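Local coordinates for protein group II chitinase (Ostrinia furnacalis, PDB 6JAV) that probably hydrolyses internal glycosidic bonds of chitin, this chain being one glycoside hydrolase family 18 catalytic domain of a much longer insect enzyme, at residues P213-P218 against I328-N333. Sequence-based numbering, arbitrary orientation.
Sequences PLYYHP and IKKKVN. With NAG (2-acetamido-2-deoxy-beta-D-glucopyranose), chain C.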
loop_
_atom_site.group_PDB
_atom_site.type_symbol
_atom_site.label_atom_id
_atom_site.label_comp_id
_atom_site.label_asym_id
_atom_site.label_seq_id
_atom_site.Cartn_x
_atom_site.Cartn_y
_atom_site.Cartn_z
ATOM N N PRO A 213 -4.214 12.294 -4.159
ATOM C CA PRO A 213 -4.756 12.958 -5.355
ATOM C C PRO A 213 -4.448 12.172 -6.619
ATOM O O PRO A 213 -3.371 11.574 -6.750
ATOM C CB PRO A 213 -4.018 14.300 -5.392
ATOM C CG PRO A 213 -3.075 14.328 -4.290
ATOM C CD PRO A 213 -3.056 12.988 -3.587
ATOM N N LEU A 214 -5.412 12.177 -7.550
ATOM C CA LEU A 214 -5.236 11.553 -8.858
ATOM C C LEU A 214 -4.556 12.507 -9.841
ATOM O O LEU A 214 -3.604 12.120 -10.524
ATOM C CB LEU A 214 -6.584 11.104 -9.405
ATOM C CG LEU A 214 -6.555 10.541 -10.818
ATOM C CD1 LEU A 214 -5.600 9.346 -10.962
ATOM C CD2 LEU A 214 -7.966 10.164 -11.226
ATOM N N TYR A 215 -5.012 13.760 -9.902
ATOM C CA TYR A 215 -4.500 14.744 -10.848
ATOM C C TYR A 215 -4.028 15.987 -10.114
ATOM O O TYR A 215 -4.469 16.296 -8.997
ATOM C CB TYR A 215 -5.590 15.156 -11.853
ATOM C CG TYR A 215 -6.003 14.059 -12.812
ATOM C CD1 TYR A 215 -5.068 13.465 -13.650
ATOM C CD2 TYR A 215 -7.315 13.605 -12.881
ATOM C CE1 TYR A 215 -5.427 12.470 -14.523
ATOM C CE2 TYR A 215 -7.680 12.588 -13.760
ATOM C CZ TYR A 215 -6.716 12.037 -14.585
ATOM O OH TYR A 215 -7.034 11.048 -15.486
ATOM N N TYR A 216 -3.151 16.736 -10.800
ATOM C CA TYR A 216 -2.668 18.021 -10.320
ATOM C C TYR A 216 -3.828 18.950 -9.993
ATOM O O TYR A 216 -4.821 19.013 -10.730
ATOM C CB TYR A 216 -1.835 18.659 -11.440
ATOM C CG TYR A 216 -1.297 20.037 -11.109
ATOM C CD1 TYR A 216 -0.273 20.197 -10.190
ATOM C CD2 TYR A 216 -1.813 21.174 -11.724
ATOM C CE1 TYR A 216 0.239 21.450 -9.879
ATOM C CE2 TYR A 216 -1.316 22.431 -11.418
ATOM C CZ TYR A 216 -0.289 22.561 -10.500
ATOM O OH TYR A 216 0.219 23.798 -10.180
ATOM N N HIS A 217 -3.684 19.673 -8.891
ATOM C CA HIS A 217 -4.599 20.704 -8.430
ATOM C C HIS A 217 -3.862 22.045 -8.439
ATOM O O HIS A 217 -2.694 22.103 -8.055
ATOM C CB HIS A 217 -5.093 20.373 -7.007
ATOM C CG HIS A 217 -6.114 21.333 -6.493
ATOM N ND1 HIS A 217 -5.767 22.558 -5.965
ATOM C CD2 HIS A 217 -7.466 21.265 -6.447
ATOM C CE1 HIS A 217 -6.868 23.199 -5.601
ATOM N NE2 HIS A 217 -7.909 22.440 -5.893
ATOM N N PRO A 218 -4.499 23.126 -8.905
ATOM C CA PRO A 218 -3.767 24.396 -9.108
ATOM C C PRO A 218 -3.070 24.958 -7.876
ATOM O O PRO A 218 -2.130 25.754 -8.030
ATOM C CB PRO A 218 -4.859 25.352 -9.611
ATOM C CG PRO A 218 -5.907 24.480 -10.186
ATOM C CD PRO A 218 -5.898 23.210 -9.354
ATOM N N ILE A 328 -12.806 6.323 -6.435
ATOM C CA ILE A 328 -12.267 5.002 -6.745
ATOM C C ILE A 328 -12.653 4.595 -8.160
ATOM O O ILE A 328 -11.816 4.079 -8.928
ATOM C CB ILE A 328 -12.749 3.996 -5.684
ATOM C CG1 ILE A 328 -12.051 4.241 -4.333
ATOM C CG2 ILE A 328 -12.578 2.573 -6.188
ATOM C CD1 ILE A 328 -10.565 3.917 -4.259
ATOM N N LYS A 329 -13.918 4.812 -8.545
ATOM C CA LYS A 329 -14.314 4.487 -9.908
ATOM C C LYS A 329 -13.509 5.289 -10.921
ATOM O O LYS A 329 -13.092 4.754 -11.962
ATOM C CB LYS A 329 -15.815 4.709 -10.116
ATOM C CG LYS A 329 -16.684 3.719 -9.360
ATOM C CD LYS A 329 -18.048 4.331 -9.095
ATOM C CE LYS A 329 -19.136 3.285 -8.937
ATOM N NZ LYS A 329 -20.491 3.878 -9.189
ATOM N N LYS A 330 -13.260 6.570 -10.630
ATOM C CA LYS A 330 -12.436 7.385 -11.523
ATOM C C LYS A 330 -11.012 6.822 -11.613
ATOM O O LYS A 330 -10.432 6.712 -12.704
ATOM C CB LYS A 330 -12.423 8.825 -11.015
ATOM C CG LYS A 330 -11.640 9.806 -11.854
ATOM C CD LYS A 330 -12.504 10.438 -12.921
ATOM C CE LYS A 330 -11.726 11.468 -13.728
ATOM N NZ LYS A 330 -11.463 12.719 -12.987
ATOM N N LYS A 331 -10.433 6.470 -10.466
ATOM C CA LYS A 331 -9.094 5.903 -10.452
ATOM C C LYS A 331 -9.020 4.585 -11.218
ATOM O O LYS A 331 -8.033 4.332 -11.925
ATOM C CB LYS A 331 -8.602 5.734 -9.012
ATOM C CG LYS A 331 -8.263 7.035 -8.342
ATOM C CD LYS A 331 -7.749 6.819 -6.930
ATOM C CE LYS A 331 -7.265 8.129 -6.327
ATOM N NZ LYS A 331 -6.617 7.938 -5.000
ATOM N N VAL A 332 -10.031 3.721 -11.088
ATOM C CA VAL A 332 -10.012 2.455 -11.828
ATOM C C VAL A 332 -10.193 2.687 -13.328
ATOM O O VAL A 332 -9.588 1.990 -14.147
ATOM C CB VAL A 332 -11.001 1.434 -11.231
ATOM C CG1 VAL A 332 -10.998 0.155 -12.035
ATOM C CG2 VAL A 332 -10.632 1.132 -9.763
ATOM N N ASN A 333 -11.026 3.657 -13.723
ATOM C CA ASN A 333 -11.088 3.994 -15.146
ATOM C C ASN A 333 -9.738 4.491 -15.652
ATOM O O ASN A 333 -9.351 4.192 -16.790
ATOM C CB ASN A 333 -12.185 5.024 -15.388
ATOM C CG ASN A 333 -13.552 4.374 -15.514
ATOM O OD1 ASN A 333 -14.452 4.631 -14.711
ATOM N ND2 ASN A 333 -13.709 3.517 -16.513
HETATM C C1 NAG C . -1.149 13.343 -16.483
HETATM C C2 NAG C . -1.621 14.717 -16.932
HETATM C C3 NAG C . -1.061 15.044 -18.323
HETATM C C4 NAG C . 0.453 14.856 -18.348
HETATM C C5 NAG C . 0.827 13.467 -17.847
HETATM C C6 NAG C . 2.324 13.242 -17.753
HETATM C C7 NAG C . -3.766 15.737 -16.276
HETATM C C8 NAG C . -2.959 16.798 -15.602
HETATM N N2 NAG C . -3.075 14.786 -16.922
HETATM O O3 NAG C . -1.357 16.405 -18.617
HETATM O O4 NAG C . 0.974 15.044 -19.660
HETATM O O5 NAG C . 0.280 13.282 -16.533
HETATM O O6 NAG C . 2.933 13.884 -16.636
HETATM O O7 NAG C . -4.988 15.755 -16.266
#
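L214 and K330 meet almost at a right angle, the CD2 methyl of L214 resting 3.7 Å from CG of K330, so that the leucine packs on the aliphatic root of the lysine, while the chain beyond it runs on past the edge of the Y215 ring. CG of L214 stands anti to the backbone N (chi1 175°), which sends the branch outward from the loop to helix 325-337. CD2 also lies 4.3 Å from CG of K331, the next residue of the helix, so the leucine faces two consecutive lysine stems.

The Y215 ring lies over L214, whose CG sits against one ring face toward the rim. K330 reaches this ring at its edge rather than over a face: NZ is close to the ring plane, 3.9 Å from CE2, with the lysine chain running across the tyrosine side chain. Bends at chi2 (90°) and chi4 (-73°) give K330 this path, and its ammonium is hydrogen-bonded to the backbone carbonyl of Q307, which, not the ring, is its polar partner. On another side of the ring, the acetamide of the N-acetylglucosamine comes up obliquely, O7 being 3.5 Å from CD1 of Y215; this sugar is the glycan of N228, on helix 227-236.

K331 takes a different course. Its nearly straight chain passes L214 to an end where NZ forms a salt bridge with D323 and a hydrogen bond to the carbonyl of A212, the residue before P213 in the same loop. The contact thus joins the loop following strand 192-195 to a late helix of the family 18 TIM barrel. With no hydrogen bond between the two segments, it rests on methylene packing, the lysine charges being paired to oxygens outside them.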